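Local atomic coordinates of split-Soret cytochrome c (Desulfovibrio desulfuricans, PDB entry 1H21), a protein that is a dimeric cytochrome c with two haems c and an iron-sulfur cluster per subunit, and may take part in sulfate reduction. Residues K27-V32 with V53-E58; C86-G91 with A176-K181; R114-T119 with G172-D177. All coordinates share one frame; numbering follows the deposited sequence.

Interaction 1: residues K27-V32 with V53-E58; sequences KECAQV and VGLMGE
The carboxylate of E28 has a methyl group of L55 on one face. L55 CD1 sits almost straight above the carboxylate carbon, 3.7 Å from E28 CD. Both oxygens are about equally far from it, so the methyl is centred over the plane and does not meet an edge. E28 reaches this place with CG anti to the backbone N (chi1 -172°) and an extended chain beyond. Its charge is not paired by the apolar L55. OE2 forms a salt bridge with K59, one residue beyond the segment 53-58. E58 OE1 lies 5.5 Å from E28 OE2. That like charge is probably offset by the salt bridge of E58 to R9 of the second subunit.

The rest of the contact is apolar. V32 and L55 lie alongside each other, pointing opposite ways. V32 CG2 touches L55 CD1 at 3.7 Å, and V32 CG1 meets the other methyl, L55 CD2, at 3.9 Å. C29 SG is a looser neighbour, 4.2 Å from L55 CD1. L55 thus packs between E28, C29 and V32.

The axes of the two short segments approach to 10.9 Å and cross at 111°. Helix 26-38 also packs through A30 on helix 165-192. Helix 44-60 rests with V53 and M56 on helix 87-99.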
# COMPACT_ATOMS: atom_id res chain seq x y z
N LYS A 27 -21.91 11.28 2.70
CA LYS A 27 -21.78 12.64 2.17
C LYS A 27 -20.80 13.44 3.03
O LYS A 27 -19.94 14.18 2.51
CB LYS A 27 -23.13 13.37 2.16
CG LYS A 27 -24.33 12.59 1.60
CD LYS A 27 -24.20 12.15 0.12
CE LYS A 27 -25.31 11.14 -0.27
NZ LYS A 27 -25.30 9.86 0.55
N GLU A 28 -20.95 13.32 4.35
CA GLU A 28 -20.07 14.02 5.27
C GLU A 28 -18.63 13.52 5.04
O GLU A 28 -17.67 14.30 4.94
CB GLU A 28 -20.49 13.79 6.73
CG GLU A 28 -19.70 14.66 7.72
CD GLU A 28 -19.88 14.29 9.21
OE1 GLU A 28 -20.37 13.17 9.54
OE2 GLU A 28 -19.49 15.13 10.05
N CYS A 29 -18.49 12.20 4.92
CA CYS A 29 -17.20 11.58 4.69
C CYS A 29 -16.50 12.03 3.42
O CYS A 29 -15.32 12.39 3.46
CB CYS A 29 -17.35 10.07 4.69
SG CYS A 29 -17.58 9.51 6.35
N ALA A 30 -17.22 12.02 2.31
CA ALA A 30 -16.66 12.43 1.03
C ALA A 30 -16.05 13.82 1.18
O ALA A 30 -14.90 14.11 0.81
CB ALA A 30 -17.77 12.43 -0.04
N GLN A 31 -16.83 14.66 1.86
CA GLN A 31 -16.50 16.04 2.11
C GLN A 31 -15.23 16.25 2.95
O GLN A 31 -14.30 16.95 2.53
CB GLN A 31 -17.69 16.65 2.81
CG GLN A 31 -17.47 18.04 3.26
CD GLN A 31 -17.85 19.03 2.23
OE1 GLN A 31 -18.65 18.77 1.32
NE2 GLN A 31 -17.32 20.22 2.37
N VAL A 32 -15.22 15.67 4.14
CA VAL A 32 -14.08 15.78 5.05
C VAL A 32 -12.80 15.17 4.42
O VAL A 32 -11.70 15.70 4.61
CB VAL A 32 -14.39 15.12 6.41
CG1 VAL A 32 -13.22 15.28 7.37
CG2 VAL A 32 -15.65 15.73 7.00
N VAL A 53 -12.16 7.41 10.66
CA VAL A 53 -11.79 7.29 12.06
C VAL A 53 -11.68 8.66 12.70
O VAL A 53 -11.91 8.82 13.89
CB VAL A 53 -10.46 6.52 12.20
CG1 VAL A 53 -10.02 6.43 13.65
CG2 VAL A 53 -10.60 5.13 11.58
N GLY A 54 -11.35 9.66 11.89
CA GLY A 54 -11.23 11.02 12.39
C GLY A 54 -12.60 11.56 12.79
O GLY A 54 -12.73 12.21 13.84
N LEU A 55 -13.60 11.32 11.96
CA LEU A 55 -14.95 11.77 12.27
C LEU A 55 -15.54 10.98 13.43
O LEU A 55 -16.30 11.52 14.22
CB LEU A 55 -15.86 11.72 11.04
CG LEU A 55 -15.47 12.69 9.93
CD1 LEU A 55 -16.59 12.72 8.95
CD2 LEU A 55 -15.20 14.08 10.48
N MET A 56 -15.21 9.70 13.55
CA MET A 56 -15.69 8.91 14.68
C MET A 56 -15.05 9.47 15.97
O MET A 56 -15.65 9.42 17.04
CB MET A 56 -15.31 7.42 14.54
CG MET A 56 -16.09 6.69 13.47
SD MET A 56 -15.90 4.93 13.69
CE MET A 56 -16.58 4.32 12.12
N GLY A 57 -13.83 10.00 15.86
CA GLY A 57 -13.16 10.57 17.02
C GLY A 57 -13.81 11.86 17.49
O GLY A 57 -13.97 12.06 18.70
N GLU A 58 -14.14 12.75 16.55
CA GLU A 58 -14.78 14.03 16.86
C GLU A 58 -16.14 13.83 17.56
O GLU A 58 -16.47 14.56 18.50
CB GLU A 58 -14.99 14.84 15.59
CG GLU A 58 -13.71 15.35 14.93
CD GLU A 58 -13.98 16.16 13.65
OE1 GLU A 58 -15.17 16.36 13.27
OE2 GLU A 58 -13.01 16.60 13.00

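Interaction 2: residues C86-G91 with A176-K181; sequences CGALYG and ADAAFK. Unlike the reference sequence in segment 86-91: C86 (reference Tyr).
A88 and A178 meet methyl to methyl, and the contact is apolar. The methyl of A178 points roughly at A88, while that of A88 is turned well off the line. The two CB atoms are 4.0 Å apart. Both side chains are a single carbon, so the backbones can come close: A88 CA and A178 CA are separated by 6.3 Å. L89 adds a second, looser touch on the same methyl. Its CB leaves the backbone away from helix 165-192. Its CG is anti to the carbonyl carbon (chi1 -69°), and this brings the CD2 branch back to 4.5 Å from A178 CB. L89 also packs on F113 and Y116 of helix 102-118, so it touches that helix as well as A178.

Backbone hydrogen bonding sets the start of the first helix. C86 is the N-cap. Its O accepts a bond from Y90 N at 3.2 Å and a weak one from L89 N. On the other helix, F180 N is bonded to A176 O at 2.8 Å.

Polar side chains act away from the apolar touch. D177 holds the backbone N of I123 and F124 with its two carboxylate oxygens. K181 forms a salt bridge with E111. Y90 crosses to the second subunit, where it bonds to N75 of that subunit.

The contact lies beside the probable [2Fe-2S] site. C86, a cysteine here where the reference sequence has tyrosine, is an inferred cluster ligand, as are C44, C147 and C171. A88 packs on C44. The close alanine contact therefore joins helices 87-99 and 165-192 beside the inferred cluster site of this C_GCAxxG_C_C family protein.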
# COMPACT_ATOMS: atom_id res chain seq x y z
N CYS A 86 -3.18 3.10 -4.42
CA CYS A 86 -3.70 4.46 -4.29
C CYS A 86 -4.00 4.75 -2.83
O CYS A 86 -4.72 4.01 -2.17
CB CYS A 86 -4.91 4.68 -5.19
SG CYS A 86 -4.45 5.78 -6.59
N GLY A 87 -3.34 5.78 -2.30
CA GLY A 87 -3.49 6.15 -0.90
C GLY A 87 -4.89 6.23 -0.34
O GLY A 87 -5.15 5.85 0.81
N ALA A 88 -5.81 6.77 -1.13
CA ALA A 88 -7.19 6.88 -0.69
C ALA A 88 -7.74 5.50 -0.41
O ALA A 88 -8.43 5.29 0.59
CB ALA A 88 -8.03 7.58 -1.74
N LEU A 89 -7.39 4.55 -1.26
CA LEU A 89 -7.86 3.17 -1.11
C LEU A 89 -7.31 2.52 0.15
O LEU A 89 -8.05 1.85 0.89
CB LEU A 89 -7.52 2.34 -2.35
CG LEU A 89 -8.23 2.62 -3.67
CD1 LEU A 89 -7.82 1.52 -4.62
CD2 LEU A 89 -9.72 2.59 -3.53
N TYR A 90 -6.03 2.71 0.41
CA TYR A 90 -5.45 2.12 1.62
C TYR A 90 -6.06 2.77 2.87
O TYR A 90 -6.49 2.08 3.79
CB TYR A 90 -3.93 2.26 1.67
CG TYR A 90 -3.44 1.63 2.93
CD1 TYR A 90 -3.45 0.24 3.07
CD2 TYR A 90 -3.06 2.41 4.02
CE1 TYR A 90 -3.10 -0.35 4.27
CE2 TYR A 90 -2.71 1.81 5.25
CZ TYR A 90 -2.74 0.44 5.35
OH TYR A 90 -2.39 -0.15 6.53
N GLY A 91 -6.03 4.10 2.91
CA GLY A 91 -6.59 4.81 4.03
C GLY A 91 -7.98 4.33 4.39
O GLY A 91 -8.29 4.15 5.57
N ALA A 176 -12.37 11.62 -2.00
CA ALA A 176 -13.75 11.78 -1.57
C ALA A 176 -14.62 10.64 -2.05
O ALA A 176 -15.35 10.06 -1.26
CB ALA A 176 -14.29 13.07 -2.09
N ASP A 177 -14.52 10.30 -3.32
CA ASP A 177 -15.29 9.20 -3.87
C ASP A 177 -14.99 7.89 -3.13
O ASP A 177 -15.89 7.07 -2.92
CB ASP A 177 -14.97 8.98 -5.35
CG ASP A 177 -15.40 10.13 -6.24
OD1 ASP A 177 -16.50 10.70 -6.05
OD2 ASP A 177 -14.65 10.45 -7.18
N ALA A 178 -13.72 7.67 -2.81
CA ALA A 178 -13.30 6.45 -2.12
C ALA A 178 -13.78 6.46 -0.68
O ALA A 178 -14.16 5.42 -0.13
CB ALA A 178 -11.80 6.32 -2.17
N ALA A 179 -13.75 7.65 -0.07
CA ALA A 179 -14.21 7.86 1.30
C ALA A 179 -15.71 7.56 1.32
O ALA A 179 -16.19 6.80 2.17
CB ALA A 179 -13.96 9.29 1.72
N PHE A 180 -16.44 8.11 0.35
CA PHE A 180 -17.88 7.92 0.22
C PHE A 180 -18.21 6.44 0.09
O PHE A 180 -19.04 5.91 0.84
CB PHE A 180 -18.37 8.68 -1.00
CG PHE A 180 -19.86 8.63 -1.20
CD1 PHE A 180 -20.67 9.63 -0.70
CD2 PHE A 180 -20.44 7.56 -1.88
CE1 PHE A 180 -22.07 9.56 -0.85
CE2 PHE A 180 -21.83 7.49 -2.04
CZ PHE A 180 -22.65 8.49 -1.53
N LYS A 181 -17.56 5.77 -0.85
CA LYS A 181 -17.81 4.35 -1.08
C LYS A 181 -17.46 3.49 0.14
O LYS A 181 -18.21 2.57 0.50
CB LYS A 181 -17.01 3.87 -2.29
CG LYS A 181 -17.21 2.40 -2.59
CD LYS A 181 -18.68 2.10 -2.81
CE LYS A 181 -18.92 0.64 -3.15
NZ LYS A 181 -20.35 0.39 -3.43

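Interaction 3: residues R114-T119 with G172-D177; sequences RWYEVT and GRLTAD
The backbone oxygen of W115 is gripped twice by T119. T119 N reaches W115 O at 2.9 Å, the usual helical bond. T119 OG1 donates a second bond at 3.0 Å. This donor stands above the carbonyl plane, 41° out of it. T119 is the first residue to leave helical backbone angles, so the two bonds tie off the end of helix 102-118. T119 CB also lies on one face of the W115 ring, 3.8 Å above its plane and offset toward the rim.

The far end of that indole reaches the other helix. W115 CG is anti to the backbone N (chi1 162°), and the six-membered ring extends toward D177. W115 CH2 is 3.4 Å from D177 O, which approaches the ring obliquely. The side chain of D177 is further off, with its CB 4.1 Å from W115 CH2. K181, four residues on along the same helix, makes a cation-pi contact with W115.

The next residue, Y116, touches the other helix about one turn before D177, at L174. Its OH meets L174 CD1 at 3.7 Å, and the two side chains cross at about a right angle. The methyl offers no polar partner, but Y116 OH is hydrogen-bonded to S150 OG.

Both Y116 and L174 lie near the probable iron-sulfur site. The side chain of Y116 is about 4 Å from that of C86, and that of L174 is about 5 Å from that of C171. Both cysteines are inferred [2Fe-2S] ligands. The arrangement is a helix-helix packing of W115 and Y116 of helix 102-118 on helix 165-192, next to the inferred cluster site.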
# COMPACT_ATOMS: atom_id res chain seq x y z
N ARG A 114 -12.70 -3.55 -6.42
CA ARG A 114 -13.31 -3.88 -7.72
C ARG A 114 -14.14 -2.69 -8.23
O ARG A 114 -14.16 -2.38 -9.42
CB ARG A 114 -14.19 -5.11 -7.60
CG ARG A 114 -13.41 -6.38 -7.39
CD ARG A 114 -14.28 -7.58 -7.10
NE ARG A 114 -13.46 -8.72 -6.70
CZ ARG A 114 -13.91 -9.82 -6.10
NH1 ARG A 114 -15.20 -9.98 -5.81
NH2 ARG A 114 -13.05 -10.79 -5.81
N TRP A 115 -14.78 -1.99 -7.29
CA TRP A 115 -15.59 -0.84 -7.63
C TRP A 115 -14.69 0.20 -8.25
O TRP A 115 -15.00 0.75 -9.32
CB TRP A 115 -16.27 -0.30 -6.36
CG TRP A 115 -16.78 1.11 -6.48
CD1 TRP A 115 -17.95 1.52 -7.06
CD2 TRP A 115 -16.11 2.30 -6.04
NE1 TRP A 115 -18.05 2.90 -7.00
CE2 TRP A 115 -16.93 3.40 -6.38
CE3 TRP A 115 -14.90 2.54 -5.39
CZ2 TRP A 115 -16.58 4.71 -6.10
CZ3 TRP A 115 -14.55 3.85 -5.11
CH2 TRP A 115 -15.38 4.92 -5.46
N TYR A 116 -13.56 0.46 -7.58
CA TYR A 116 -12.59 1.45 -8.04
C TYR A 116 -12.08 1.16 -9.45
O TYR A 116 -12.02 2.08 -10.29
CB TYR A 116 -11.41 1.57 -7.08
CG TYR A 116 -10.46 2.68 -7.46
CD1 TYR A 116 -10.66 3.99 -7.02
CD2 TYR A 116 -9.36 2.43 -8.28
CE1 TYR A 116 -9.81 5.01 -7.41
CE2 TYR A 116 -8.50 3.44 -8.67
CZ TYR A 116 -8.73 4.73 -8.23
OH TYR A 116 -7.89 5.76 -8.62
N GLU A 117 -11.72 -0.09 -9.73
CA GLU A 117 -11.22 -0.44 -11.06
C GLU A 117 -12.19 -0.13 -12.21
O GLU A 117 -11.76 0.33 -13.28
CB GLU A 117 -10.89 -1.93 -11.12
CG GLU A 117 -9.78 -2.45 -10.20
CD GLU A 117 -9.53 -3.94 -10.42
OE1 GLU A 117 -10.46 -4.66 -10.85
OE2 GLU A 117 -8.39 -4.41 -10.19
N VAL A 118 -13.49 -0.37 -12.01
CA VAL A 118 -14.47 -0.17 -13.07
C VAL A 118 -15.25 1.13 -13.14
O VAL A 118 -15.68 1.52 -14.23
CB VAL A 118 -15.48 -1.33 -13.14
CG1 VAL A 118 -14.75 -2.62 -13.41
CG2 VAL A 118 -16.29 -1.42 -11.85
N THR A 119 -15.47 1.78 -12.01
CA THR A 119 -16.23 3.02 -11.99
C THR A 119 -15.49 4.19 -12.63
O THR A 119 -14.28 4.33 -12.48
CB THR A 119 -16.65 3.37 -10.53
OG1 THR A 119 -17.47 2.32 -10.01
CG2 THR A 119 -17.43 4.67 -10.46
N GLY A 172 -7.64 14.69 -5.31
CA GLY A 172 -8.35 15.20 -4.14
C GLY A 172 -9.80 14.76 -4.16
O GLY A 172 -10.35 14.39 -3.11
N ARG A 173 -10.42 14.77 -5.33
CA ARG A 173 -11.81 14.37 -5.48
C ARG A 173 -11.93 12.86 -5.37
O ARG A 173 -12.89 12.36 -4.78
CB ARG A 173 -12.38 14.86 -6.81
CG ARG A 173 -12.29 16.39 -6.95
CD ARG A 173 -12.86 16.92 -8.28
NE ARG A 173 -12.58 18.35 -8.44
CZ ARG A 173 -13.23 19.18 -9.26
NH1 ARG A 173 -14.23 18.72 -10.01
NH2 ARG A 173 -12.86 20.46 -9.34
N LEU A 174 -10.95 12.14 -5.90
CA LEU A 174 -10.96 10.68 -5.83
C LEU A 174 -10.92 10.26 -4.38
O LEU A 174 -11.57 9.28 -3.99
CB LEU A 174 -9.77 10.08 -6.57
CG LEU A 174 -9.77 10.16 -8.10
CD1 LEU A 174 -8.53 9.42 -8.61
CD2 LEU A 174 -11.03 9.55 -8.68
N THR A 175 -10.18 11.00 -3.57
CA THR A 175 -10.12 10.69 -2.14
C THR A 175 -11.54 10.67 -1.55
O THR A 175 -11.90 9.78 -0.77
CB THR A 175 -9.25 11.72 -1.39
OG1 THR A 175 -7.91 11.66 -1.88
CG2 THR A 175 -9.23 11.42 0.07
N ALA A 176 -12.37 11.62 -2.00
CA ALA A 176 -13.75 11.78 -1.57
C ALA A 176 -14.62 10.64 -2.05
O ALA A 176 -15.35 10.06 -1.26
CB ALA A 176 -14.29 13.07 -2.09
N ASP A 177 -14.52 10.30 -3.32
CA ASP A 177 -15.29 9.20 -3.87
C ASP A 177 -14.99 7.89 -3.13
O ASP A 177 -15.89 7.07 -2.92
CB ASP A 177 -14.97 8.98 -5.35
CG ASP A 177 -15.40 10.13 -6.24
OD1 ASP A 177 -16.50 10.70 -6.05
OD2 ASP A 177 -14.65 10.45 -7.18

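How the interactions relate
From the N terminus, interaction 1 comes first. It closes a short loop of 20 residues and pairs helix 26-38 with helix 44-60. Interaction 2 then opens on helix 87-99 and closes on helix 165-192, across 84 residues. Interaction 3 starts inside that span, on helix 102-118, and returns to helix 165-192. Its loop of 52 residues lies inside the larger one, and both end on the same stretch of helix 165-192. The two contacts share A176 and D177, and their centres are about 7 Å apart. Helix 165-192 is the common element. It also touches interaction 1, where K27 and A30 pack on F180. Five helices are thus joined through these contacts and their neighbours.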